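Local coordinates for EDTA monooxygenase (EDTA-degrading bacterium BNC1, PDB 5DQP), which probably acts as an FMN-dependent monooxygenase of the luciferase-like family, oxidising EDTA with molecular oxygen and reduced flavin, at residues 267-272 with 381-386; 166-171 with 199-204; 100-105 with 151-156. All blocks are in the same frame, centred on the assembly; numbering follows the deposited sequence.

Overall arrangement
Contact 1 is core: neighbouring parallel strands of the barrel, 262-271 and 380-383, share two backbone hydrogen bonds, with apolar side chains packed alongside. Contact 3 is also largely buried but joins the start of helix 102-115 and the residues before it to helix 143-161, by mainly apolar contacts and no hydrogen bond, a phenylalanine ring supplying most. Contact 2 lies furthest out, about 30 Å from the chain's centre, where two loops without regular structure meet through an indole N-H bond, a bridging water and proline packing. Contacts 2 and 3 touch at Asn199 and Tyr103 and both reach the second subunit, whereas contact 1 lies across the chain's centre from them and touches no other chain.

Contact 1 (267-272 with 381-386); sequences FVPLIG and FVINAP
Phe267 and the backbone of 382-384 make the pairing here. Phe267 N donates to Val382 O at 3.1 Å, nearly along the C=O axis, and Asn384 N returns a bond to Phe267 O at 2.9 Å, its donor tilted 20° from the carbonyl plane. The Phe267 ring, its CG between the backbone N and the carbonyl carbon (chi1 75°), meets Phe381 in its own plane, Phe267 CE1 lying 4.0 Å from Phe381 CB. A CA-H...O contact carries the pairing one residue further, Val268 CA to Asn384 O at 3.4 Å. Phe267 and Ile383 form a parallel bridge, the pairing of adjacent strands in the TIM-type barrel of luciferase-like monooxygenases, and strand 7-11 borders 380-383 on its other edge. Past it, Pro269 CG rests on Ile383 CG2 at 3.8 Å, the side chains crossing at about a right angle, while Pro386 points its CB toward 267-272. Pro386 CD sits 3.1 Å from Pro269 O, and Pro386 CG is 4.2 Å from Leu270 CD1. Further out, Phe267 and Phe381 both pack on Leu369 of helix 362-374, Ile383 reaches Phe395 of helix 390-405, and Val268 and Leu270 are hydrogen-bonded through their backbones to Ile358.

Contact 2 (166-171 with 199-204); sequences FPWDEA and NVPLPP
Phe166 touches Pro201 through its CB, which lies 3.6 Å from Pro201 CB. Its CG is anti to the backbone N (chi1 177°), on the side away from 199-204, and the ring lies against its own neighbours: Pro167 CD sits over one face, offset toward the rim, and Trp168 CD2 comes up in plane at the edge. The carbonyl of Phe166 also takes part, because a water donates to Phe166 O at 3.1 Å and to Leu202 O at 3.0 Å, tying the two loops together. Pro167 is the centre of an inverse gamma turn, with a weak bond from Trp168 N to Phe166 O. The turn delivers Trp168, whose indole makes most of the contact. Its NE1 donates to Leu202 O at 3.0 Å, with an N-H...O angle of 153°; the acceptor lies in the indole plane and the donor in the carbonyl plane. Leu202 O thus takes two bonds, one from the indole and one from the water. Pro204 CD covers one face of the five-membered ring in a CH-pi contact, 3.5 Å from its centroid; on the opposite face of the indole Phe166 CD2 lies over the six-membered part, near CE3. Pro201 CG approaches the benzo part obliquely, 3.8 Å from Trp168 CZ2, and the two side chains cross at about a right angle. The indole is thus fixed by its single polar bond and by packing on both faces. Both loops lie at the subunit interface: Phe33 of the second subunit meets the Phe166 ring edge-to-face, contacts the Trp168 ring and packs on Pro201. Within the chain, Pro201 also rests on Leu114 of helix 102-115, and Leu202 is hydrogen-bonded through its backbone to Trp164 of strand 164-165.

Contact 3 (100-105 with 151-156); sequences SLPYTL and EEFLEV
Phe153 holds CG anti to its backbone N (chi1 -167°), and its ring extends to the start of helix 102-115, where it meets Leu105, whose CG is likewise anti (chi1 -174°). Of the Leu105 methyls, CD1 lies obliquely 3.8 Å from Phe153 CZ, while CD2 comes in plane at the ring edge. Pro102 covers one face: its CB makes a CH-pi contact 4.3 Å from the Phe153 centroid, offset toward the rim, and its CG sits 3.9 Å from Phe153 CE2. At another stretch of the edge, near the ring plane, Ser100 O approaches Phe153 CE2 at 3.5 Å. This is packing of two helices that follow barrel strands in a TIM-barrel fold, with Pro102 in the first turn of helix 102-115, just after the N-cap residue Leu101. One turn on from Phe153, Val156 CG1 meets the same proline carbon, 3.7 Å from Pro102 CB. Replacing Phe153 with an alanine would probably open a gap between the helices, leaving the CB and CG of Pro102 and the methyls of Leu105 without their aromatic partner. Leu105 also packs on Trp122 of strand 120-125, Pro102 on Phe192 and Phe153 on Thr97, while Ser100 OG is hydrogen-bonded to Ser96 O. Thr104 OG1, on another side of the same helix, is hydrogen-bonded to Tyr136 OH of the second subunit.

Contact 1 (267-272 with 381-386)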
ATOM      1  N   PHE A 267      -9.324  21.298  10.857  1.00 18.62           N
ATOM      2  CA  PHE A 267      -9.041  22.713  10.662  1.00 23.77           C
ATOM      3  C   PHE A 267      -7.552  22.923  10.417  1.00 23.55           C
ATOM      4  O   PHE A 267      -6.716  22.054  10.707  1.00 17.30           O
ATOM      5  CB  PHE A 267      -9.517  23.541  11.861  1.00 18.75           C
ATOM      6  CG  PHE A 267      -8.632  23.420  13.062  1.00 24.45           C
ATOM      7  CD1 PHE A 267      -8.655  22.287  13.828  1.00 21.53           C
ATOM      8  CD2 PHE A 267      -7.761  24.434  13.408  1.00 26.60           C
ATOM      9  CE1 PHE A 267      -7.829  22.163  14.921  1.00 28.04           C
ATOM     10  CE2 PHE A 267      -6.944  24.308  14.517  1.00 26.58           C
ATOM     11  CZ  PHE A 267      -6.976  23.177  15.265  1.00 26.40           C
ATOM     12  N   VAL A 268      -7.239  24.103   9.885  1.00 20.12           N
ATOM     13  CA  VAL A 268      -5.875  24.507   9.559  1.00 20.16           C
ATOM     14  C   VAL A 268      -5.399  25.474  10.640  1.00 22.98           C
ATOM     15  O   VAL A 268      -5.945  26.578  10.742  1.00 21.38           O
ATOM     16  CB  VAL A 268      -5.812  25.173   8.182  1.00 22.66           C
ATOM     17  CG1 VAL A 268      -4.357  25.563   7.846  1.00 17.72           C
ATOM     18  CG2 VAL A 268      -6.440  24.269   7.108  1.00 21.79           C
ATOM     19  N   PRO A 269      -4.418  25.121  11.446  1.00 21.15           N
ATOM     20  CA  PRO A 269      -3.894  26.105  12.404  1.00 24.97           C
ATOM     21  C   PRO A 269      -2.815  26.993  11.790  1.00 25.75           C
ATOM     22  O   PRO A 269      -1.902  26.494  11.127  1.00 25.13           O
ATOM     23  CB  PRO A 269      -3.315  25.222  13.516  1.00 22.28           C
ATOM     24  CG  PRO A 269      -2.863  24.006  12.791  1.00 29.29           C
ATOM     25  CD  PRO A 269      -3.803  23.794  11.632  1.00 20.48           C
ATOM     26  N   LEU A 270      -2.890  28.299  12.028  1.00 24.40           N
ATOM     27  CA  LEU A 270      -1.833  29.245  11.667  1.00 17.49           C
ATOM     28  C   LEU A 270      -1.292  29.798  12.979  1.00 22.61           C
ATOM     29  O   LEU A 270      -1.802  30.782  13.529  1.00 21.26           O
ATOM     30  CB  LEU A 270      -2.360  30.356  10.767  1.00 25.59           C
ATOM     31  CG  LEU A 270      -1.273  31.144  10.044  1.00 27.43           C
ATOM     32  CD1 LEU A 270      -0.416  30.186   9.210  1.00 28.30           C
ATOM     33  CD2 LEU A 270      -1.925  32.200   9.143  1.00 30.97           C
ATOM     34  N   ILE A 271      -0.277  29.139  13.508  1.00 22.15           N
ATOM     35  CA  ILE A 271       0.156  29.373  14.871  1.00 23.94           C
ATOM     36  C   ILE A 271       1.442  30.171  14.850  1.00 20.38           C
ATOM     37  O   ILE A 271       2.414  29.763  14.216  1.00 19.79           O
ATOM     38  CB  ILE A 271       0.351  28.067  15.647  1.00 27.05           C
ATOM     39  CG1 ILE A 271      -0.977  27.337  15.743  1.00 28.08           C
ATOM     40  CG2 ILE A 271       0.927  28.392  17.032  1.00 22.46           C
ATOM     41  CD1 ILE A 271      -0.868  26.006  16.372  1.00 25.84           C
ATOM     42  N   GLY A 272       1.426  31.311  15.536  1.00 24.03           N
ATOM     43  CA  GLY A 272       2.630  32.066  15.818  1.00 30.97           C
ATOM     44  C   GLY A 272       2.770  32.200  17.320  1.00 29.00           C
ATOM     45  O   GLY A 272       1.780  32.170  18.057  1.00 26.20           O
ATOM     46  N   PHE A 381      -9.707  16.439  17.234  1.00 14.82           N
ATOM     47  CA  PHE A 381      -9.557  17.263  16.040  1.00 16.34           C
ATOM     48  C   PHE A 381      -8.580  16.644  15.058  1.00 18.95           C
ATOM     49  O   PHE A 381      -7.666  15.916  15.442  1.00 19.08           O
ATOM     50  CB  PHE A 381      -9.099  18.698  16.386  1.00 17.41           C
ATOM     51  CG  PHE A 381     -10.013  19.379  17.371  1.00 22.81           C
ATOM     52  CD1 PHE A 381      -9.830  19.207  18.736  1.00 16.56           C
ATOM     53  CD2 PHE A 381     -11.084  20.130  16.932  1.00 22.45           C
ATOM     54  CE1 PHE A 381     -10.675  19.805  19.643  1.00 21.96           C
ATOM     55  CE2 PHE A 381     -11.928  20.735  17.828  1.00 17.34           C
ATOM     56  CZ  PHE A 381     -11.722  20.553  19.200  1.00 19.57           C
ATOM     57  N   VAL A 382      -8.802  16.943  13.780  1.00 16.28           N
ATOM     58  CA  VAL A 382      -7.840  16.686  12.715  1.00 18.98           C
ATOM     59  C   VAL A 382      -7.103  17.992  12.447  1.00 21.80           C
ATOM     60  O   VAL A 382      -7.716  18.987  12.041  1.00 24.72           O
ATOM     61  CB  VAL A 382      -8.520  16.172  11.431  1.00 23.53           C
ATOM     62  CG1 VAL A 382      -7.483  15.504  10.519  1.00 23.87           C
ATOM     63  CG2 VAL A 382      -9.734  15.221  11.724  1.00 22.02           C
ATOM     64  N   ILE A 383      -5.797  17.973  12.666  1.00 18.26           N
ATOM     65  CA  ILE A 383      -4.909  19.119  12.477  1.00 21.20           C
ATOM     66  C   ILE A 383      -4.329  19.060  11.067  1.00 21.83           C
ATOM     67  O   ILE A 383      -3.610  18.115  10.719  1.00 21.34           O
ATOM     68  CB  ILE A 383      -3.782  19.096  13.524  1.00 19.77           C
ATOM     69  CG1 ILE A 383      -4.358  19.016  14.935  1.00 21.84           C
ATOM     70  CG2 ILE A 383      -2.826  20.282  13.363  1.00 22.38           C
ATOM     71  CD1 ILE A 383      -3.519  18.091  15.842  1.00 29.78           C
ATOM     72  N   ASN A 384      -4.635  20.063  10.262  1.00 21.59           N
ATOM     73  CA  ASN A 384      -4.244  20.120   8.857  1.00 15.49           C
ATOM     74  C   ASN A 384      -3.161  21.196   8.747  1.00 22.23           C
ATOM     75  O   ASN A 384      -3.454  22.363   8.494  1.00 22.64           O
ATOM     76  CB  ASN A 384      -5.471  20.432   8.009  1.00 22.83           C
ATOM     77  CG  ASN A 384      -5.291  20.122   6.533  1.00 37.04           C
ATOM     78  OD1 ASN A 384      -4.263  19.579   6.106  1.00 30.66           O
ATOM     79  ND2 ASN A 384      -6.320  20.455   5.735  1.00 33.22           N
ATOM     80  N   ALA A 385      -1.910  20.798   8.922  1.00 20.14           N
ATOM     81  CA  ALA A 385      -0.831  21.784   9.038  1.00 20.65           C
ATOM     82  C   ALA A 385      -0.629  22.513   7.717  1.00 21.87           C
ATOM     83  O   ALA A 385      -0.571  21.870   6.658  1.00 23.48           O
ATOM     84  CB  ALA A 385       0.465  21.117   9.490  1.00 19.35           C
ATOM     85  N   PRO A 386      -0.523  23.850   7.730  1.00 22.00           N
ATOM     86  CA  PRO A 386      -0.324  24.579   6.465  1.00 26.63           C
ATOM     87  C   PRO A 386       1.002  24.267   5.799  1.00 24.18           C
ATOM     88  O   PRO A 386       1.094  24.327   4.567  1.00 24.81           O
ATOM     89  CB  PRO A 386      -0.405  26.058   6.889  1.00 26.26           C
ATOM     90  CG  PRO A 386      -0.086  26.071   8.344  1.00 23.59           C
ATOM     91  CD  PRO A 386      -0.616  24.755   8.890  1.00 24.63           C
TER

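Contact 2 (166-171 with 199-204)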
ATOM      1  N   PHE A 166      -7.953 -16.777  12.908  1.00 26.60           N
ATOM      2  CA  PHE A 166      -6.810 -17.633  13.211  1.00 26.23           C
ATOM      3  C   PHE A 166      -6.660 -17.774  14.729  1.00 24.41           C
ATOM      4  O   PHE A 166      -6.908 -16.823  15.467  1.00 26.85           O
ATOM      5  CB  PHE A 166      -5.545 -17.020  12.590  1.00 21.76           C
ATOM      6  CG  PHE A 166      -4.267 -17.766  12.878  1.00 22.02           C
ATOM      7  CD1 PHE A 166      -3.896 -18.856  12.107  1.00 16.68           C
ATOM      8  CD2 PHE A 166      -3.456 -17.385  13.932  1.00 21.03           C
ATOM      9  CE1 PHE A 166      -2.734 -19.553  12.383  1.00 21.19           C
ATOM     10  CE2 PHE A 166      -2.291 -18.073  14.211  1.00 21.19           C
ATOM     11  CZ  PHE A 166      -1.924 -19.164  13.425  1.00 19.77           C
ATOM     12  N   PRO A 167      -6.246 -19.062  15.276  1.00 24.03           N
ATOM     13  CA  PRO A 167      -6.182 -19.288  16.750  1.00 33.21           C
ATOM     14  C   PRO A 167      -4.899 -18.794  17.424  1.00 23.03           C
ATOM     15  O   PRO A 167      -3.956 -19.525  17.718  1.00 24.13           O
ATOM     16  CB  PRO A 167      -6.345 -20.806  16.860  1.00 28.48           C
ATOM     17  CG  PRO A 167      -5.853 -21.363  15.564  1.00 20.23           C
ATOM     18  CD  PRO A 167      -5.947 -20.279  14.506  1.00 24.22           C
ATOM     19  N   TRP A 168      -4.869 -17.485  17.687  1.00 22.71           N
ATOM     20  CA  TRP A 168      -3.678 -16.834  18.234  1.00 26.93           C
ATOM     21  C   TRP A 168      -3.169 -17.497  19.508  1.00 25.32           C
ATOM     22  O   TRP A 168      -1.962 -17.488  19.766  1.00 28.70           O
ATOM     23  CB  TRP A 168      -3.973 -15.350  18.514  1.00 26.93           C
ATOM     24  CG  TRP A 168      -4.412 -14.640  17.306  1.00 24.52           C
ATOM     25  CD1 TRP A 168      -5.685 -14.268  16.988  1.00 27.60           C
ATOM     26  CD2 TRP A 168      -3.595 -14.283  16.187  1.00 22.66           C
ATOM     27  NE1 TRP A 168      -5.703 -13.665  15.760  1.00 23.67           N
ATOM     28  CE2 TRP A 168      -4.433 -13.666  15.243  1.00 24.55           C
ATOM     29  CE3 TRP A 168      -2.230 -14.416  15.897  1.00 21.22           C
ATOM     30  CZ2 TRP A 168      -3.951 -13.167  14.037  1.00 21.37           C
ATOM     31  CZ3 TRP A 168      -1.756 -13.928  14.702  1.00 21.71           C
ATOM     32  CH2 TRP A 168      -2.614 -13.318  13.786  1.00 21.01           C
ATOM     33  N   ASP A 169      -4.060 -18.057  20.327  1.00 28.37           N
ATOM     34  CA  ASP A 169      -3.648 -18.742  21.556  1.00 28.53           C
ATOM     35  C   ASP A 169      -3.267 -20.212  21.339  1.00 31.54           C
ATOM     36  O   ASP A 169      -2.857 -20.878  22.293  1.00 30.07           O
ATOM     37  CB  ASP A 169      -4.774 -18.659  22.597  1.00 28.55           C
ATOM     38  N   GLU A 170      -3.444 -20.734  20.146  1.00 30.52           N
ATOM     39  CA  GLU A 170      -3.065 -22.089  19.849  1.00 29.99           C
ATOM     40  C   GLU A 170      -2.270 -22.174  18.572  1.00 24.97           C
ATOM     41  O   GLU A 170      -2.585 -22.896  17.681  1.00 25.45           O
ATOM     42  CB  GLU A 170      -4.280 -22.990  19.783  1.00 30.24           C
ATOM     43  CG  GLU A 170      -5.328 -22.753  20.841  1.00 42.96           C
ATOM     44  CD  GLU A 170      -6.447 -23.757  20.795  1.00 60.05           C
ATOM     45  OE1 GLU A 170      -6.313 -24.816  21.425  1.00 71.15           O
ATOM     46  OE2 GLU A 170      -7.461 -23.494  20.136  1.00 58.62           O
ATOM     47  N   ALA A 171      -1.186 -21.446  18.550  1.00 21.22           N
ATOM     48  CA  ALA A 171      -0.332 -21.348  17.376  1.00 25.22           C
ATOM     49  C   ALA A 171       0.967 -22.135  17.510  1.00 24.15           C
ATOM     50  O   ALA A 171       1.795 -22.096  16.593  1.00 23.77           O
ATOM     51  CB  ALA A 171      -0.033 -19.874  17.076  1.00 18.68           C
ATOM     52  N   ASN A 199      -7.541 -14.000   2.906  1.00 19.97           N
ATOM     53  CA  ASN A 199      -6.284 -14.625   3.301  1.00 19.31           C
ATOM     54  C   ASN A 199      -5.442 -13.738   4.230  1.00 18.86           C
ATOM     55  O   ASN A 199      -4.210 -13.793   4.210  1.00 22.29           O
ATOM     56  CB  ASN A 199      -5.489 -15.037   2.061  1.00 19.28           C
ATOM     57  CG  ASN A 199      -5.072 -13.859   1.205  1.00 24.94           C
ATOM     58  OD1 ASN A 199      -5.575 -12.746   1.353  1.00 23.55           O
ATOM     59  ND2 ASN A 199      -4.159 -14.108   0.283  1.00 22.94           N
ATOM     60  N   VAL A 200      -6.081 -12.945   5.076  1.00 21.65           N
ATOM     61  CA  VAL A 200      -5.408 -12.216   6.146  1.00 20.62           C
ATOM     62  C   VAL A 200      -6.291 -12.425   7.364  1.00 19.40           C
ATOM     63  O   VAL A 200      -7.497 -12.195   7.276  1.00 21.18           O
ATOM     64  CB  VAL A 200      -5.247 -10.716   5.838  1.00 20.10           C
ATOM     65  CG1 VAL A 200      -4.556 -10.008   7.014  1.00 20.58           C
ATOM     66  CG2 VAL A 200      -4.491 -10.486   4.529  1.00 22.44           C
ATOM     67  N   PRO A 201      -5.764 -12.865   8.501  1.00 23.67           N
ATOM     68  CA  PRO A 201      -6.646 -13.233   9.614  1.00 23.42           C
ATOM     69  C   PRO A 201      -7.047 -12.040  10.473  1.00 23.91           C
ATOM     70  O   PRO A 201      -6.306 -11.067  10.624  1.00 18.38           O
ATOM     71  CB  PRO A 201      -5.786 -14.213  10.417  1.00 20.33           C
ATOM     72  CG  PRO A 201      -4.403 -13.614  10.244  1.00 20.76           C
ATOM     73  CD  PRO A 201      -4.343 -13.102   8.821  1.00 14.55           C
ATOM     74  N   LEU A 202      -8.241 -12.147  11.055  1.00 26.57           N
ATOM     75  CA  LEU A 202      -8.709 -11.156  12.010  1.00 20.67           C
ATOM     76  C   LEU A 202      -7.774 -11.151  13.213  1.00 23.39           C
ATOM     77  O   LEU A 202      -7.471 -12.218  13.758  1.00 25.50           O
ATOM     78  CB  LEU A 202     -10.130 -11.468  12.470  1.00 23.30           C
ATOM     79  CG  LEU A 202     -10.878 -10.444  13.332  1.00 26.15           C
ATOM     80  CD1 LEU A 202     -11.088  -9.138  12.555  1.00 21.70           C
ATOM     81  CD2 LEU A 202     -12.206 -11.014  13.731  1.00 28.05           C
ATOM     82  N   PRO A 203      -7.288 -10.000  13.641  1.00 25.98           N
ATOM     83  CA  PRO A 203      -6.452  -9.952  14.836  1.00 24.31           C
ATOM     84  C   PRO A 203      -7.307 -10.117  16.076  1.00 25.55           C
ATOM     85  O   PRO A 203      -8.523  -9.901  16.022  1.00 24.17           O
ATOM     86  CB  PRO A 203      -5.822  -8.548  14.773  1.00 23.23           C
ATOM     87  CG  PRO A 203      -6.089  -8.062  13.333  1.00 24.67           C
ATOM     88  CD  PRO A 203      -7.405  -8.686  12.990  1.00 22.45           C
ATOM     89  N   PRO A 204      -6.702 -10.462  17.216  1.00 26.66           N
ATOM     90  CA  PRO A 204      -7.487 -10.613  18.445  1.00 27.12           C
ATOM     91  C   PRO A 204      -8.031  -9.303  18.981  1.00 31.00           C
ATOM     92  O   PRO A 204      -8.986  -9.314  19.765  1.00 32.21           O
ATOM     93  CB  PRO A 204      -6.484 -11.245  19.423  1.00 28.45           C
ATOM     94  CG  PRO A 204      -5.158 -10.800  18.926  1.00 28.84           C
ATOM     95  CD  PRO A 204      -5.276 -10.778  17.425  1.00 26.62           C
TER
HETATM   96  O   HOH W   1      -8.911 -14.552  15.046  1.00 51.12           O

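Contact 3 (100-105 with 151-156)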
ATOM      1  N   SER A 100     -12.300   0.558  -6.315  1.00 28.42           N
ATOM      2  CA  SER A 100     -11.465  -0.436  -5.674  1.00 30.68           C
ATOM      3  C   SER A 100     -12.154  -1.786  -5.823  1.00 24.20           C
ATOM      4  O   SER A 100     -13.380  -1.860  -5.921  1.00 29.56           O
ATOM      5  CB  SER A 100     -11.216  -0.097  -4.190  1.00 24.37           C
ATOM      6  OG  SER A 100     -10.460   1.091  -4.030  1.00 28.20           O
ATOM      7  N   LEU A 101     -11.361  -2.841  -5.877  1.00 22.77           N
ATOM      8  CA  LEU A 101     -11.902  -4.191  -5.737  1.00 23.07           C
ATOM      9  C   LEU A 101     -11.996  -4.552  -4.254  1.00 20.30           C
ATOM     10  O   LEU A 101     -10.992  -4.453  -3.541  1.00 21.17           O
ATOM     11  CB  LEU A 101     -11.019  -5.177  -6.473  1.00 25.02           C
ATOM     12  CG  LEU A 101     -10.907  -4.776  -7.948  1.00 24.00           C
ATOM     13  CD1 LEU A 101      -9.827  -5.568  -8.660  1.00 23.77           C
ATOM     14  CD2 LEU A 101     -12.293  -4.986  -8.647  1.00 23.77           C
ATOM     15  N   PRO A 102     -13.174  -4.961  -3.760  1.00 19.73           N
ATOM     16  CA  PRO A 102     -13.331  -5.212  -2.311  1.00 16.48           C
ATOM     17  C   PRO A 102     -12.372  -6.235  -1.732  1.00 22.56           C
ATOM     18  O   PRO A 102     -11.983  -6.131  -0.560  1.00 16.87           O
ATOM     19  CB  PRO A 102     -14.783  -5.724  -2.187  1.00 22.91           C
ATOM     20  CG  PRO A 102     -15.427  -5.482  -3.478  1.00 21.45           C
ATOM     21  CD  PRO A 102     -14.373  -5.330  -4.530  1.00 24.71           C
ATOM     22  N   TYR A 103     -12.051  -7.289  -2.473  1.00 21.63           N
ATOM     23  CA  TYR A 103     -11.181  -8.291  -1.875  1.00 19.58           C
ATOM     24  C   TYR A 103      -9.769  -7.741  -1.747  1.00 22.11           C
ATOM     25  O   TYR A 103      -9.113  -7.902  -0.708  1.00 18.45           O
ATOM     26  CB  TYR A 103     -11.225  -9.574  -2.700  1.00 19.62           C
ATOM     27  CG  TYR A 103     -10.559 -10.753  -2.036  1.00 21.36           C
ATOM     28  CD1 TYR A 103      -9.204 -10.979  -2.202  1.00 23.25           C
ATOM     29  CD2 TYR A 103     -11.283 -11.636  -1.255  1.00 16.49           C
ATOM     30  CE1 TYR A 103      -8.584 -12.041  -1.606  1.00 20.96           C
ATOM     31  CE2 TYR A 103     -10.673 -12.699  -0.651  1.00 17.33           C
ATOM     32  CZ  TYR A 103      -9.312 -12.894  -0.837  1.00 21.59           C
ATOM     33  OH  TYR A 103      -8.647 -13.951  -0.271  1.00 23.72           O
ATOM     34  N   THR A 104      -9.315  -7.027  -2.775  1.00 20.70           N
ATOM     35  CA  THR A 104      -8.020  -6.370  -2.707  1.00 22.11           C
ATOM     36  C   THR A 104      -7.975  -5.345  -1.576  1.00 21.08           C
ATOM     37  O   THR A 104      -7.054  -5.355  -0.752  1.00 23.98           O
ATOM     38  CB  THR A 104      -7.714  -5.721  -4.046  1.00 24.12           C
ATOM     39  OG1 THR A 104      -7.638  -6.753  -5.042  1.00 26.43           O
ATOM     40  CG2 THR A 104      -6.384  -4.996  -3.966  1.00 19.33           C
ATOM     41  N   LEU A 105      -8.970  -4.469  -1.499  1.00 17.59           N
ATOM     42  CA  LEU A 105      -8.955  -3.448  -0.453  1.00 21.78           C
ATOM     43  C   LEU A 105      -9.031  -4.068   0.941  1.00 18.43           C
ATOM     44  O   LEU A 105      -8.279  -3.678   1.844  1.00 20.63           O
ATOM     45  CB  LEU A 105     -10.097  -2.458  -0.667  1.00 20.63           C
ATOM     46  CG  LEU A 105     -10.073  -1.268   0.296  1.00 21.88           C
ATOM     47  CD1 LEU A 105     -10.652  -0.066  -0.357  1.00 25.89           C
ATOM     48  CD2 LEU A 105     -10.874  -1.612   1.566  1.00 27.89           C
ATOM     49  N   GLU A 151     -22.233   1.156   0.504  1.00 24.31           N
ATOM     50  CA  GLU A 151     -22.830   0.364   1.556  1.00 25.80           C
ATOM     51  C   GLU A 151     -22.589  -1.127   1.319  1.00 29.86           C
ATOM     52  O   GLU A 151     -22.233  -1.857   2.246  1.00 25.01           O
ATOM     53  CB  GLU A 151     -24.312   0.698   1.648  1.00 32.89           C
ATOM     54  CG  GLU A 151     -24.963   0.363   2.973  1.00 52.23           C
ATOM     55  CD  GLU A 151     -25.241  -1.127   3.123  1.00 74.46           C
ATOM     56  OE1 GLU A 151     -25.731  -1.746   2.146  1.00 76.92           O
ATOM     57  OE2 GLU A 151     -24.962  -1.679   4.216  1.00 53.15           O
ATOM     58  N   GLU A 152     -22.746  -1.594   0.082  1.00 30.59           N
ATOM     59  CA  GLU A 152     -22.485  -3.005  -0.198  1.00 25.84           C
ATOM     60  C   GLU A 152     -20.998  -3.331  -0.077  1.00 23.91           C
ATOM     61  O   GLU A 152     -20.619  -4.388   0.448  1.00 25.93           O
ATOM     62  CB  GLU A 152     -23.011  -3.373  -1.586  1.00 27.11           C
ATOM     63  CG  GLU A 152     -23.071  -4.890  -1.799  1.00 30.92           C
ATOM     64  CD  GLU A 152     -23.412  -5.315  -3.223  1.00 33.95           C
ATOM     65  OE1 GLU A 152     -22.991  -6.430  -3.607  1.00 31.84           O
ATOM     66  OE2 GLU A 152     -24.088  -4.545  -3.956  1.00 40.77           O
ATOM     67  N   PHE A 153     -20.145  -2.426  -0.556  1.00 21.38           N
ATOM     68  CA  PHE A 153     -18.700  -2.568  -0.414  1.00 24.89           C
ATOM     69  C   PHE A 153     -18.301  -2.754   1.052  1.00 22.35           C
ATOM     70  O   PHE A 153     -17.469  -3.602   1.379  1.00 24.39           O
ATOM     71  CB  PHE A 153     -18.027  -1.326  -1.019  1.00 17.59           C
ATOM     72  CG  PHE A 153     -16.550  -1.453  -1.220  1.00 24.02           C
ATOM     73  CD1 PHE A 153     -15.668  -1.364  -0.148  1.00 23.47           C
ATOM     74  CD2 PHE A 153     -16.032  -1.624  -2.483  1.00 22.56           C
ATOM     75  CE1 PHE A 153     -14.307  -1.455  -0.344  1.00 20.51           C
ATOM     76  CE2 PHE A 153     -14.678  -1.732  -2.670  1.00 21.24           C
ATOM     77  CZ  PHE A 153     -13.818  -1.647  -1.613  1.00 19.50           C
ATOM     78  N   LEU A 154     -18.864  -1.940   1.944  1.00 21.31           N
ATOM     79  CA  LEU A 154     -18.517  -2.033   3.355  1.00 23.65           C
ATOM     80  C   LEU A 154     -18.999  -3.341   3.962  1.00 25.62           C
ATOM     81  O   LEU A 154     -18.301  -3.931   4.796  1.00 26.02           O
ATOM     82  CB  LEU A 154     -19.090  -0.840   4.119  1.00 25.04           C
ATOM     83  CG  LEU A 154     -18.168   0.383   4.221  1.00 27.11           C
ATOM     84  CD1 LEU A 154     -16.914  -0.010   4.980  1.00 30.92           C
ATOM     85  CD2 LEU A 154     -17.802   0.872   2.875  1.00 25.69           C
ATOM     86  N   GLU A 155     -20.185  -3.821   3.555  1.00 24.88           N
ATOM     87  CA  GLU A 155     -20.633  -5.137   4.007  1.00 28.98           C
ATOM     88  C   GLU A 155     -19.677  -6.235   3.546  1.00 25.62           C
ATOM     89  O   GLU A 155     -19.358  -7.154   4.311  1.00 26.31           O
ATOM     90  CB  GLU A 155     -22.038  -5.444   3.496  1.00 29.16           C
ATOM     91  CG  GLU A 155     -23.123  -4.486   3.909  1.00 43.56           C
ATOM     92  CD  GLU A 155     -24.490  -4.907   3.365  1.00 62.23           C
ATOM     93  OE1 GLU A 155     -24.585  -5.996   2.750  1.00 65.71           O
ATOM     94  OE2 GLU A 155     -25.470  -4.154   3.550  1.00 65.68           O
ATOM     95  N   VAL A 156     -19.253  -6.190   2.284  1.00 21.71           N
ATOM     96  CA  VAL A 156     -18.322  -7.196   1.802  1.00 24.42           C
ATOM     97  C   VAL A 156     -17.052  -7.142   2.626  1.00 24.12           C
ATOM     98  O   VAL A 156     -16.604  -8.151   3.173  1.00 19.93           O
ATOM     99  CB  VAL A 156     -18.023  -7.000   0.305  1.00 25.23           C
ATOM    100  CG1 VAL A 156     -16.918  -7.954  -0.103  1.00 18.71           C
ATOM    101  CG2 VAL A 156     -19.282  -7.225  -0.532  1.00 26.15           C
TER